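Local atomic coordinates of BamaA.19900.a (PDB entry 6VZZ), a protein that binds glucose and, as a glucokinase of the actin-like ATPase clan, probably phosphorylates it to glucose 6-phosphate with a nucleoside triphosphate. Residues L52-A55 with E56-D59; V82-S85 with I86-L89; P216-F219 with G220-A223; E256-D259 with I260-R264. One frame throughout, in Å; residues are numbered along the deposited sequence.

Contact 1. Residues L52-A55 with E56-D59; sequences LARA and EDHD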
ATOM      1  N   LEU A  52       1.599  30.404  11.792  1.00 40.66           N
ATOM      2  CA  LEU A  52       0.294  30.813  12.274  1.00 40.70           C
ATOM      3  C   LEU A  52      -0.572  31.239  11.098  1.00 42.47           C
ATOM      4  O   LEU A  52      -0.072  31.733  10.081  1.00 43.27           O
ATOM      5  CB  LEU A  52       0.396  31.970  13.263  1.00 37.66           C
ATOM      6  CG  LEU A  52       1.451  31.878  14.355  1.00 38.92           C
ATOM      7  CD1 LEU A  52       1.471  33.181  15.137  1.00 38.34           C
ATOM      8  CD2 LEU A  52       1.205  30.684  15.276  1.00 36.39           C
ATOM      9  N   ALA A  53      -1.877  31.041  11.246  1.00 40.98           N
ATOM     10  CA  ALA A  53      -2.838  31.556  10.283  1.00 47.90           C
ATOM     11  C   ALA A  53      -4.121  31.910  11.022  1.00 48.48           C
ATOM     12  O   ALA A  53      -4.550  31.180  11.920  1.00 46.69           O
ATOM     13  CB  ALA A  53      -3.121  30.550   9.161  1.00 44.48           C
ATOM     14  N   ARG A  54      -4.710  33.046  10.661  1.00 48.88           N
ATOM     15  CA  ARG A  54      -5.969  33.439  11.266  1.00 52.63           C
ATOM     16  C   ARG A  54      -7.113  32.645  10.647  1.00 57.16           C
ATOM     17  O   ARG A  54      -6.953  31.956   9.639  1.00 60.03           O
ATOM     18  CB  ARG A  54      -6.205  34.941  11.099  1.00 55.56           C
ATOM     19  CG  ARG A  54      -5.184  35.821  11.801  1.00 51.36           C
ATOM     20  CD  ARG A  54      -5.324  37.262  11.366  1.00 51.73           C
ATOM     21  NE  ARG A  54      -5.056  37.407   9.942  1.00 57.00           N
ATOM     22  CZ  ARG A  54      -5.258  38.522   9.248  1.00 58.94           C
ATOM     23  NH1 ARG A  54      -5.738  39.601   9.852  1.00 53.80           N
ATOM     24  NH2 ARG A  54      -4.987  38.552   7.945  1.00 60.59           N
ATOM     25  N   ALA A  55      -8.288  32.760  11.263  1.00 59.34           N
ATOM     26  CA  ALA A  55      -9.465  32.047  10.773  1.00 61.17           C
ATOM     27  C   ALA A  55      -9.766  32.378   9.315  1.00 65.17           C
ATOM     28  O   ALA A  55     -10.197  31.505   8.554  1.00 70.93           O
ATOM     29  CB  ALA A  55     -10.671  32.378  11.651  1.00 55.30           C
ATOM     30  N   GLU A  56      -9.539  33.626   8.903  1.00 67.44           N
ATOM     31  CA  GLU A  56      -9.898  34.069   7.559  1.00 73.81           C
ATOM     32  C   GLU A  56      -8.773  33.920   6.537  1.00 74.37           C
ATOM     33  O   GLU A  56      -9.036  34.024   5.335  1.00 82.46           O
ATOM     34  CB  GLU A  56     -10.364  35.530   7.580  1.00 72.07           C
ATOM     35  CG  GLU A  56      -9.279  36.532   7.928  1.00 70.29           C
ATOM     36  CD  GLU A  56      -9.221  36.855   9.413  1.00 73.82           C
ATOM     37  OE1 GLU A  56      -9.447  35.941  10.247  1.00 73.74           O
ATOM     38  OE2 GLU A  56      -8.951  38.032   9.746  1.00 75.61           O
ATOM     39  N   ASP A  57      -7.537  33.700   6.975  1.00 71.74           N
ATOM     40  CA  ASP A  57      -6.436  33.385   6.067  1.00 70.24           C
ATOM     41  C   ASP A  57      -6.628  31.962   5.565  1.00 75.60           C
ATOM     42  O   ASP A  57      -6.287  30.997   6.252  1.00 76.46           O
ATOM     43  CB  ASP A  57      -5.092  33.520   6.776  1.00 63.09           C
ATOM     44  CG  ASP A  57      -4.857  34.899   7.337  1.00 61.40           C
ATOM     45  OD1 ASP A  57      -5.401  35.885   6.784  1.00 64.22           O
ATOM     46  OD2 ASP A  57      -4.116  34.989   8.339  1.00 55.53           O
ATOM     47  N   HIS A  58      -7.161  31.806   4.362  1.00 81.91           N
ATOM     48  CA  HIS A  58      -7.522  30.468   3.912  1.00 88.82           C
ATOM     49  C   HIS A  58      -6.453  29.788   3.071  1.00 88.36           C
ATOM     50  O   HIS A  58      -6.384  28.556   3.065  1.00 89.97           O
ATOM     51  CB  HIS A  58      -8.842  30.513   3.136  1.00 96.61           C
ATOM     52  CG  HIS A  58     -10.049  30.463   4.018  1.00100.10           C
ATOM     53  ND1 HIS A  58     -11.130  31.300   3.854  1.00100.48           N
ATOM     54  CD2 HIS A  58     -10.339  29.675   5.083  1.00 96.50           C
ATOM     55  CE1 HIS A  58     -12.037  31.030   4.778  1.00102.37           C
ATOM     56  NE2 HIS A  58     -11.581  30.048   5.535  1.00102.31           N
ATOM     57  N   ASP A  59      -5.614  30.549   2.372  1.00 81.57           N
ATOM     58  CA  ASP A  59      -4.577  29.971   1.529  1.00 78.38           C
ATOM     59  C   ASP A  59      -3.196  30.535   1.841  1.00 75.05           C
ATOM     60  O   ASP A  59      -2.258  30.312   1.067  1.00 74.17           O
ATOM     61  CB  ASP A  59      -4.913  30.188   0.050  1.00 81.16           C
ATOM     62  CG  ASP A  59      -5.375  31.598  -0.234  1.00 86.20           C
ATOM     63  OD1 ASP A  59      -5.319  32.432   0.698  1.00 87.09           O
ATOM     64  OD2 ASP A  59      -5.805  31.871  -1.378  1.00 87.04           O
TER

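Contact 2. Residues V82-S85 with I86-L89; sequences VSDS and IRDL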
ATOM      1  N   VAL A  82       9.423  29.973  21.447  1.00 45.98           N
ATOM      2  CA  VAL A  82       8.633  30.694  20.459  1.00 45.86           C
ATOM      3  C   VAL A  82       7.208  30.913  20.948  1.00 44.14           C
ATOM      4  O   VAL A  82       6.557  31.874  20.530  1.00 45.62           O
ATOM      5  CB  VAL A  82       8.669  29.963  19.105  1.00 45.68           C
ATOM      6  CG1 VAL A  82       7.743  28.773  19.122  1.00 47.63           C
ATOM      7  CG2 VAL A  82       8.293  30.909  17.993  1.00 46.88           C
ATOM      8  N   SER A  83       6.711  30.059  21.844  1.00 45.14           N
ATOM      9  CA  SER A  83       5.394  30.284  22.426  1.00 43.17           C
ATOM     10  C   SER A  83       5.384  31.557  23.266  1.00 44.97           C
ATOM     11  O   SER A  83       4.511  32.419  23.098  1.00 44.22           O
ATOM     12  CB  SER A  83       4.980  29.074  23.265  1.00 42.62           C
ATOM     13  OG  SER A  83       3.711  29.275  23.867  1.00 42.03           O
ATOM     14  N   ASP A  84       6.355  31.698  24.167  1.00 44.62           N
ATOM     15  CA  ASP A  84       6.433  32.916  24.966  1.00 45.35           C
ATOM     16  C   ASP A  84       6.606  34.153  24.092  1.00 45.80           C
ATOM     17  O   ASP A  84       6.065  35.216  24.414  1.00 45.03           O
ATOM     18  CB  ASP A  84       7.571  32.807  25.980  1.00 45.13           C
ATOM     19  CG  ASP A  84       7.237  31.884  27.123  1.00 49.70           C
ATOM     20  OD1 ASP A  84       6.131  31.315  27.114  1.00 55.87           O
ATOM     21  OD2 ASP A  84       8.068  31.726  28.037  1.00 57.52           O
ATOM     22  N   SER A  85       7.334  34.033  22.976  1.00 45.85           N
ATOM     23  CA  SER A  85       7.559  35.181  22.100  1.00 44.10           C
ATOM     24  C   SER A  85       6.268  35.635  21.430  1.00 44.76           C
ATOM     25  O   SER A  85       5.969  36.834  21.388  1.00 46.98           O
ATOM     26  CB  SER A  85       8.621  34.844  21.052  1.00 45.78           C
ATOM     27  OG  SER A  85       9.927  34.914  21.603  1.00 49.81           O
ATOM     28  N   ILE A  86       5.491  34.689  20.897  1.00 41.55           N
ATOM     29  CA  ILE A  86       4.210  35.031  20.287  1.00 44.17           C
ATOM     30  C   ILE A  86       3.230  35.539  21.339  1.00 44.63           C
ATOM     31  O   ILE A  86       2.435  36.451  21.080  1.00 43.32           O
ATOM     32  CB  ILE A  86       3.656  33.817  19.522  1.00 44.21           C
ATOM     33  CG1 ILE A  86       4.571  33.489  18.339  1.00 43.70           C
ATOM     34  CG2 ILE A  86       2.218  34.053  19.058  1.00 40.53           C
ATOM     35  CD1 ILE A  86       4.426  32.068  17.850  1.00 43.70           C
ATOM     36  N   ARG A  87       3.282  34.975  22.544  1.00 45.02           N
ATOM     37  CA  ARG A  87       2.403  35.440  23.609  1.00 43.07           C
ATOM     38  C   ARG A  87       2.657  36.908  23.936  1.00 46.86           C
ATOM     39  O   ARG A  87       1.711  37.680  24.134  1.00 44.94           O
ATOM     40  CB  ARG A  87       2.587  34.569  24.847  1.00 42.48           C
ATOM     41  CG  ARG A  87       1.652  34.922  25.968  1.00 44.76           C
ATOM     42  CD  ARG A  87       1.731  33.909  27.073  1.00 48.81           C
ATOM     43  NE  ARG A  87       2.904  34.113  27.909  1.00 56.94           N
ATOM     44  CZ  ARG A  87       3.226  33.322  28.919  1.00 63.81           C
ATOM     45  NH1 ARG A  87       2.458  32.277  29.198  1.00 66.75           N
ATOM     46  NH2 ARG A  87       4.311  33.570  29.646  1.00 72.96           N
ATOM     47  N   ASP A  88       3.928  37.318  23.976  1.00 46.89           N
ATOM     48  CA  ASP A  88       4.246  38.709  24.272  1.00 46.39           C
ATOM     49  C   ASP A  88       3.809  39.657  23.168  1.00 45.90           C
ATOM     50  O   ASP A  88       3.737  40.863  23.408  1.00 47.13           O
ATOM     51  CB  ASP A  88       5.743  38.875  24.512  1.00 47.99           C
ATOM     52  CG  ASP A  88       6.125  38.668  25.949  1.00 55.95           C
ATOM     53  OD1 ASP A  88       5.293  38.990  26.829  1.00 61.96           O
ATOM     54  OD2 ASP A  88       7.258  38.194  26.201  1.00 61.06           O
ATOM     55  N   LEU A  89       3.538  39.149  21.967  1.00 47.02           N
ATOM     56  CA  LEU A  89       3.111  39.993  20.859  1.00 47.42           C
ATOM     57  C   LEU A  89       1.621  39.911  20.576  1.00 44.74           C
ATOM     58  O   LEU A  89       1.054  40.872  20.055  1.00 44.21           O
ATOM     59  CB  LEU A  89       3.876  39.631  19.580  1.00 46.01           C
ATOM     60  CG  LEU A  89       5.378  39.917  19.562  1.00 47.41           C
ATOM     61  CD1 LEU A  89       6.030  39.243  18.362  1.00 50.87           C
ATOM     62  CD2 LEU A  89       5.642  41.412  19.536  1.00 52.03           C
TER

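Contact 3. Residues P216-F219 with G220-A223; sequences PMEF and GHVA. With BGC (beta-D-glucopyranose), chain B.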
ATOM      1  N   PRO A 216      -2.147   7.824   5.721  1.00 33.50           N
ATOM      2  CA  PRO A 216      -0.709   7.898   5.988  1.00 31.87           C
ATOM      3  C   PRO A 216      -0.070   6.534   5.815  1.00 34.60           C
ATOM      4  O   PRO A 216      -0.708   5.495   6.010  1.00 33.37           O
ATOM      5  CB  PRO A 216      -0.639   8.371   7.445  1.00 34.21           C
ATOM      6  CG  PRO A 216      -1.927   7.956   8.044  1.00 30.70           C
ATOM      7  CD  PRO A 216      -2.954   7.951   6.946  1.00 32.11           C
ATOM      8  N   MET A 217       1.206   6.545   5.432  1.00 32.92           N
ATOM      9  CA  MET A 217       1.900   5.316   5.091  1.00 33.02           C
ATOM     10  C   MET A 217       3.364   5.398   5.524  1.00 35.59           C
ATOM     11  O   MET A 217       3.903   6.476   5.794  1.00 32.72           O
ATOM     12  CB  MET A 217       1.801   5.031   3.590  1.00 30.99           C
ATOM     13  CG  MET A 217       0.404   4.759   3.082  1.00 33.16           C
ATOM     14  SD  MET A 217       0.360   4.472   1.297  1.00 35.20           S
ATOM     15  CE  MET A 217      -1.336   3.920   1.098  1.00 33.46           C
ATOM     16  N   GLU A 218       4.015   4.232   5.567  1.00 33.06           N
ATOM     17  CA  GLU A 218       5.422   4.153   5.940  1.00 33.60           C
ATOM     18  C   GLU A 218       6.228   3.368   4.911  1.00 32.26           C
ATOM     19  O   GLU A 218       7.187   2.679   5.258  1.00 34.23           O
ATOM     20  CB  GLU A 218       5.571   3.536   7.327  1.00 32.85           C
ATOM     21  CG  GLU A 218       5.150   4.463   8.451  1.00 31.72           C
ATOM     22  CD  GLU A 218       6.070   5.668   8.563  1.00 37.76           C
ATOM     23  OE1 GLU A 218       7.254   5.571   8.134  1.00 38.77           O
ATOM     24  OE2 GLU A 218       5.604   6.719   9.062  1.00 38.03           O
ATOM     25  N   PHE A 219       5.864   3.477   3.635  1.00 31.53           N
ATOM     26  CA  PHE A 219       6.468   2.636   2.613  1.00 30.95           C
ATOM     27  C   PHE A 219       7.923   2.971   2.340  1.00 33.93           C
ATOM     28  O   PHE A 219       8.603   2.185   1.670  1.00 35.51           O
ATOM     29  CB  PHE A 219       5.658   2.707   1.315  1.00 29.79           C
ATOM     30  CG  PHE A 219       4.565   1.670   1.242  1.00 32.09           C
ATOM     31  CD1 PHE A 219       4.885   0.323   1.094  1.00 31.88           C
ATOM     32  CD2 PHE A 219       3.232   2.032   1.349  1.00 29.98           C
ATOM     33  CE1 PHE A 219       3.902  -0.643   1.040  1.00 30.12           C
ATOM     34  CE2 PHE A 219       2.241   1.077   1.295  1.00 32.71           C
ATOM     35  CZ  PHE A 219       2.579  -0.269   1.142  1.00 33.55           C
ATOM     36  N   GLY A 220       8.436   4.087   2.851  1.00 31.14           N
ATOM     37  CA  GLY A 220       9.853   4.339   2.669  1.00 34.54           C
ATOM     38  C   GLY A 220      10.728   3.295   3.330  1.00 37.64           C
ATOM     39  O   GLY A 220      11.901   3.151   2.965  1.00 37.06           O
ATOM     40  N   HIS A 221      10.177   2.544   4.280  1.00 34.65           N
ATOM     41  CA  HIS A 221      10.951   1.601   5.066  1.00 37.27           C
ATOM     42  C   HIS A 221      10.800   0.157   4.600  1.00 35.07           C
ATOM     43  O   HIS A 221      11.350  -0.741   5.240  1.00 35.26           O
ATOM     44  CB  HIS A 221      10.576   1.747   6.541  1.00 33.43           C
ATOM     45  CG  HIS A 221      10.753   3.143   7.055  1.00 36.86           C
ATOM     46  ND1 HIS A 221      11.995   3.693   7.302  1.00 36.79           N
ATOM     47  CD2 HIS A 221       9.851   4.110   7.342  1.00 34.71           C
ATOM     48  CE1 HIS A 221      11.847   4.934   7.728  1.00 34.36           C
ATOM     49  NE2 HIS A 221      10.556   5.210   7.762  1.00 34.35           N
ATOM     50  N   VAL A 222      10.093  -0.096   3.491  1.00 34.92           N
ATOM     51  CA  VAL A 222      10.006  -1.461   2.976  1.00 33.40           C
ATOM     52  C   VAL A 222      11.309  -1.832   2.279  1.00 34.22           C
ATOM     53  O   VAL A 222      12.033  -0.977   1.751  1.00 32.48           O
ATOM     54  CB  VAL A 222       8.799  -1.635   2.030  1.00 35.04           C
ATOM     55  CG1 VAL A 222       7.503  -1.240   2.718  1.00 31.37           C
ATOM     56  CG2 VAL A 222       9.011  -0.879   0.724  1.00 32.20           C
ATOM     57  N   ALA A 223      11.611  -3.128   2.284  1.00 32.77           N
ATOM     58  CA  ALA A 223      12.801  -3.632   1.615  1.00 33.50           C
ATOM     59  C   ALA A 223      12.761  -3.324   0.123  1.00 34.27           C
ATOM     60  O   ALA A 223      11.697  -3.308  -0.502  1.00 33.65           O
ATOM     61  CB  ALA A 223      12.921  -5.134   1.828  1.00 35.49           C
TER
HETATM   62  C2  BGC B 401       9.251   8.469   8.436  1.00 34.07           C
HETATM   63  C3  BGC B 401       7.920   8.929   7.862  1.00 34.86           C
HETATM   64  C4  BGC B 401       8.070  10.310   7.236  1.00 35.95           C
HETATM   65  C5  BGC B 401       9.208  10.285   6.221  1.00 37.40           C
HETATM   66  C6  BGC B 401       9.477  11.618   5.566  1.00 34.53           C
HETATM   67  C1  BGC B 401      10.307   8.528   7.343  1.00 35.01           C
HETATM   68  O1  BGC B 401      11.520   8.041   7.788  1.00 39.30           O
HETATM   69  O2  BGC B 401       9.135   7.146   8.945  1.00 36.32           O
HETATM   70  O3  BGC B 401       6.919   8.936   8.870  1.00 35.93           O
HETATM   71  O4  BGC B 401       6.874  10.671   6.563  1.00 32.47           O
HETATM   72  O5  BGC B 401      10.413   9.872   6.880  1.00 36.44           O
HETATM   73  O6  BGC B 401       9.556  12.659   6.517  1.00 37.00           O

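Contact 4. Residues E256-D259 with I260-R264; sequences EYED and IVSGR. With BGC (beta-D-glucopyranose), chain B.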
ATOM      1  N   GLU A 256      16.313  -0.743   3.283  1.00 39.17           N
ATOM      2  CA  GLU A 256      15.062  -0.055   2.999  1.00 36.51           C
ATOM      3  C   GLU A 256      15.273   0.912   1.852  1.00 35.45           C
ATOM      4  O   GLU A 256      16.390   1.376   1.604  1.00 35.43           O
ATOM      5  CB  GLU A 256      14.555   0.727   4.217  1.00 36.54           C
ATOM      6  CG  GLU A 256      14.627  -0.002   5.539  1.00 36.25           C
ATOM      7  CD  GLU A 256      14.128   0.849   6.692  1.00 40.67           C
ATOM      8  OE1 GLU A 256      14.077   2.092   6.544  1.00 40.50           O
ATOM      9  OE2 GLU A 256      13.774   0.273   7.745  1.00 39.93           O
ATOM     10  N   TYR A 257      14.178   1.223   1.147  1.00 35.34           N
ATOM     11  CA  TYR A 257      14.269   2.219   0.083  1.00 33.99           C
ATOM     12  C   TYR A 257      14.841   3.527   0.615  1.00 38.56           C
ATOM     13  O   TYR A 257      15.633   4.189  -0.071  1.00 38.22           O
ATOM     14  CB  TYR A 257      12.901   2.447  -0.563  1.00 32.37           C
ATOM     15  CG  TYR A 257      12.563   1.458  -1.662  1.00 36.09           C
ATOM     16  CD1 TYR A 257      13.149   1.556  -2.919  1.00 35.70           C
ATOM     17  CD2 TYR A 257      11.652   0.425  -1.447  1.00 33.22           C
ATOM     18  CE1 TYR A 257      12.840   0.654  -3.925  1.00 35.43           C
ATOM     19  CE2 TYR A 257      11.345  -0.472  -2.444  1.00 32.56           C
ATOM     20  CZ  TYR A 257      11.942  -0.359  -3.683  1.00 35.81           C
ATOM     21  OH  TYR A 257      11.633  -1.258  -4.687  1.00 37.86           O
ATOM     22  N   GLU A 258      14.484   3.894   1.858  1.00 36.73           N
ATOM     23  CA  GLU A 258      15.001   5.116   2.468  1.00 36.60           C
ATOM     24  C   GLU A 258      16.513   5.059   2.682  1.00 40.17           C
ATOM     25  O   GLU A 258      17.156   6.111   2.794  1.00 41.02           O
ATOM     26  CB  GLU A 258      14.293   5.388   3.799  1.00 33.98           C
ATOM     27  CG  GLU A 258      14.660   6.730   4.430  1.00 37.32           C
ATOM     28  CD  GLU A 258      13.869   7.045   5.693  1.00 40.60           C
ATOM     29  OE1 GLU A 258      12.643   7.248   5.595  1.00 38.78           O
ATOM     30  OE2 GLU A 258      14.474   7.088   6.789  1.00 41.13           O
ATOM     31  N   ASP A 259      17.105   3.867   2.719  1.00 36.77           N
ATOM     32  CA  ASP A 259      18.550   3.805   2.876  1.00 38.62           C
ATOM     33  C   ASP A 259      19.283   4.281   1.630  1.00 41.06           C
ATOM     34  O   ASP A 259      20.497   4.520   1.691  1.00 41.34           O
ATOM     35  CB  ASP A 259      18.977   2.386   3.257  1.00 38.64           C
ATOM     36  CG  ASP A 259      18.491   1.991   4.650  1.00 41.02           C
ATOM     37  OD1 ASP A 259      18.345   2.896   5.506  1.00 38.87           O
ATOM     38  OD2 ASP A 259      18.261   0.785   4.895  1.00 42.58           O
ATOM     39  N   ILE A 260      18.572   4.447   0.514  1.00 37.87           N
ATOM     40  CA  ILE A 260      19.122   5.062  -0.680  1.00 38.91           C
ATOM     41  C   ILE A 260      18.406   6.366  -1.019  1.00 41.31           C
ATOM     42  O   ILE A 260      19.054   7.375  -1.340  1.00 42.85           O
ATOM     43  CB  ILE A 260      19.065   4.082  -1.870  1.00 39.05           C
ATOM     44  CG1 ILE A 260      20.069   2.947  -1.670  1.00 40.86           C
ATOM     45  CG2 ILE A 260      19.283   4.794  -3.196  1.00 40.19           C
ATOM     46  CD1 ILE A 260      20.011   1.895  -2.766  1.00 41.55           C
ATOM     47  N   VAL A 261      17.081   6.374  -0.905  1.00 37.81           N
ATOM     48  CA  VAL A 261      16.265   7.484  -1.368  1.00 40.79           C
ATOM     49  C   VAL A 261      16.065   8.440  -0.202  1.00 40.27           C
ATOM     50  O   VAL A 261      14.986   8.500   0.396  1.00 40.24           O
ATOM     51  CB  VAL A 261      14.923   6.988  -1.942  1.00 39.35           C
ATOM     52  CG1 VAL A 261      14.172   8.123  -2.620  1.00 38.32           C
ATOM     53  CG2 VAL A 261      15.160   5.836  -2.900  1.00 33.64           C
ATOM     54  N   SER A 262      17.114   9.193   0.121  1.00 41.17           N
ATOM     55  CA  SER A 262      17.108  10.166   1.207  1.00 40.01           C
ATOM     56  C   SER A 262      18.401  10.956   1.109  1.00 42.82           C
ATOM     57  O   SER A 262      19.279  10.639   0.304  1.00 45.72           O
ATOM     58  CB  SER A 262      16.984   9.502   2.579  1.00 39.31           C
ATOM     59  OG  SER A 262      18.139   8.736   2.845  1.00 39.14           O
ATOM     60  N   GLY A 263      18.514  11.983   1.941  1.00 39.97           N
ATOM     61  CA  GLY A 263      19.751  12.728   1.982  1.00 37.76           C
ATOM     62  C   GLY A 263      20.940  11.859   2.341  1.00 43.74           C
ATOM     63  O   GLY A 263      21.915  11.797   1.586  1.00 48.44           O
ATOM     64  N   ARG A 264      20.879  11.182   3.493  1.00 40.72           N
ATOM     65  CA  ARG A 264      21.977  10.304   3.878  1.00 41.41           C
ATOM     66  C   ARG A 264      22.143   9.165   2.883  1.00 43.50           C
ATOM     67  O   ARG A 264      23.256   8.658   2.701  1.00 42.90           O
ATOM     68  CB  ARG A 264      21.757   9.767   5.298  1.00 40.29           C
ATOM     69  CG  ARG A 264      20.626   8.762   5.447  1.00 41.22           C
ATOM     70  CD  ARG A 264      20.290   8.500   6.912  1.00 39.47           C
ATOM     71  NE  ARG A 264      19.286   7.450   7.058  1.00 41.38           N
ATOM     72  CZ  ARG A 264      17.969   7.664   7.043  1.00 46.69           C
ATOM     73  NH1 ARG A 264      17.494   8.899   6.894  1.00 42.22           N
ATOM     74  NH2 ARG A 264      17.121   6.644   7.180  1.00 44.67           N
TER
HETATM   75  C2  BGC B 401       9.251   8.469   8.436  1.00 34.07           C
HETATM   76  C3  BGC B 401       7.920   8.929   7.862  1.00 34.86           C
HETATM   77  C4  BGC B 401       8.070  10.310   7.236  1.00 35.95           C
HETATM   78  C5  BGC B 401       9.208  10.285   6.221  1.00 37.40           C
HETATM   79  C6  BGC B 401       9.477  11.618   5.566  1.00 34.53           C
HETATM   80  C1  BGC B 401      10.307   8.528   7.343  1.00 35.01           C
HETATM   81  O1  BGC B 401      11.520   8.041   7.788  1.00 39.30           O
HETATM   82  O2  BGC B 401       9.135   7.146   8.945  1.00 36.32           O
HETATM   83  O3  BGC B 401       6.919   8.936   8.870  1.00 35.93           O
HETATM   84  O4  BGC B 401       6.874  10.671   6.563  1.00 32.47           O
HETATM   85  O5  BGC B 401      10.413   9.872   6.880  1.00 36.44           O
HETATM   86  O6  BGC B 401       9.556  12.659   6.517  1.00 37.00           O
HETATM   87  O   HOH W   1      16.331   3.709   6.960  1.00 42.98           O
HETATM   88  O   HOH W   2      19.842   5.146   6.416  1.00 42.45           O

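Contact 1. Residues L52-A55 with E56-D59
Arg54 and Asp57 meet through paired charges where a strand runs out into a turn, and the arginine can be followed atom by atom. Arg54 CB lies 3.5 Å from Asp57 OD2 and equally near Glu56 OE1, so the chain starts out between two carboxylates. CG keeps to the aspartate side, and CD is about equally far from Asp57 OD2 and Glu56 OE2. A bend at chi3 (-63°) then turns the guanidinium back over the turn. Arg54 NE donates to Asp57 OD2 at 3.0 Å in an almost straight bond within the guanidinium plane, while Arg54 NH2 reaches the syn lone pair of Asp57 OD1 at 2.9 Å, less straight. This side-on, two-nitrogen grip belongs to a salt-bridge network at the end of strand 47-54, in the loop leading to strand 62-68. The backbone N of Arg54 adds a bond of 3.1 Å to Asp57 OD2, from the same face of the carboxylate as NE, and two donors fix that oxygen. Glu56 completes the network over one face of the guanidinium: its OE2 is 3.6 Å from Arg54 NH1, an attraction of charges without a directed N-H. Trp25 of helix 16-25 packs against Arg54 and Asp57.

Contact 2. Residues V82-S85 with I86-L89
Val82 and Ile86 touch one helical turn apart, their side chains lying alongside and pointing the same way. The valine places CG2 anti to its backbone N, whereas the isoleucine sets CG1 beside its own N (chi1 -66°) and extends CD1 from there; the two methyls, Val82 CG2 and Ile86 CD1, end 4.0 Å apart. Ile86 CD1 also comes to 3.4 Å from Val82 O, the carbonyl that accepts the Ile86 N-H at 3.0 Å.

A different pairing occupies the exposed side. Arg87 sends CG anti to the backbone N (chi1 -176°) and bends only at chi3, which brings its guanidinium over the side chain of Asp84. The two flat groups are within 16° of parallel, with Asp84 OD1 above one guanidinium face, toward the rim. At 3.8 Å from Arg87 NH2, Asp84 OD1 makes a long salt bridge of charges alone, with no N-H aimed at it. Underneath, Arg87 N donates to Ser83 O at 2.9 Å and Asp88 N to Asp84 O at 3.0 Å, whereas the bond from Leu89 N to Ser85 O is weak.

Val82 and Ile86 both rest on Val64 of strand 62-68, and Ile86 also meets Leu52 of strand 47-54. With apolar residues four apart facing a sheet and charged ones three apart on the outer side, this part of helix 72-90 has the amphipathic pattern of an alpha-helix packed on a sheet.

Contact 3. Residues P216-F219 with G220-A223
Glu218 and His221 lie side by side and point the same way, toward the bound glucose. The carboxylate and imidazole planes are only 20° apart, so the two groups lie nearly in one plane and turn their edges, not their faces, to the sugar hydroxyls. Glu218 OE1 sits at the edge of the histidine ring, 3.1 Å from His221 CD2, and is not hydrogen-bonded to the ring itself. Both side chains meet instead at the glucose O2 hydroxyl, which donates to Glu218 OE1 at 2.6 Å and accepts from His221 NE2 at 2.7 Å. Glu218 OE2 takes the neighbouring hydroxyl, O3, also at 2.6 Å. The bend at chi2 (-66°) turns the glutamate's carboxylate up to this pair of hydroxyls, and each of its oxygens receives one. On the other side of the imidazole, ND1 is hydrogen-bonded to Glu256, which fixes the rotation of the ring.

The backbone holds these side chains in place through a short 3-10 turn, where His221 N donates to Glu218 O at 3.1 Å and Val222 N to Phe219 O at 3.3 Å. Phe219 turns away from the sugar and meets Val222 obliquely, with Phe219 CD1 3.5 Å from Val222 CG1.

The turn follows strand 213-216, at the edge of a six-stranded sheet. Phe219 packs on Ile197 of strand 195-201 and Leu323 of helix 303-327, Val222 reaches Ile319 of that helix, and the second subunit sets Trp365 edge-to-face with His221.

Contact 4. Residues E256-D259 with I260-R264
Glu258 joins Ser262 and Arg264 where a tight, buried backbone turn meets a watered edge. On the tight side, Tyr257 O accepts two amides, Ile260 N at 3.0 Å and Val261 N at 2.8 Å, the second in the carbonyl plane. Ser262 OG donates to Glu258 O at 2.8 Å, nearly end-on to the carbonyl. Ser262 is the N-cap of helix 263-276, its hydroxyl also bonded to Gly265 N, while Val261 centres an inverse gamma turn. The turn presents Glu258 to the glucose pocket: with CG anti to the backbone N (chi1 -174°), the chain extends until Glu258 OE1 accepts the sugar's O1 hydroxyl at 2.6 Å. Leu195 N bonds the same oxygen, and Asn116 bonds OE2. Arg264 completes the firm side: its guanidinium stands nearly perpendicular to the carboxylate, and Arg264 NH2 gives a straight salt bridge of 2.7 Å to the anti lone pair of Glu258 OE2.

The loose side begins at Asp259, set apart from this arginine by water: one molecule bridges Asp259 OD1 to Arg264 NE, and another, donating to Glu256 OE1 and Asp259 OD1, is held weakly by Arg264 NH2. Asp259 OD2 is bonded to the Tyr249 hydroxyl and Glu256 OE1 to His221 ND1.

How the contacts relate
Along the chain the four contacts follow in numerical order, but in space they form two pairs. Contact 1, at the end of strand 47-54, and contact 2, on helix 72-90, have centres about 18 Å apart and touch where Leu52 packs on Ile86, joining a five-stranded sheet to a helix packed on it. Contacts 3 and 4 have centres about 11 Å apart, on the opposite side of the chain's centre; His221 meets Glu256, Gly220 O meets Glu258 N, and both contacts reach the same glucose. Between the pairs the centres are 32 to 37 Å apart. The first pair is structural packing far from the sugar, while the second builds part of the sugar site beside the subunit interface.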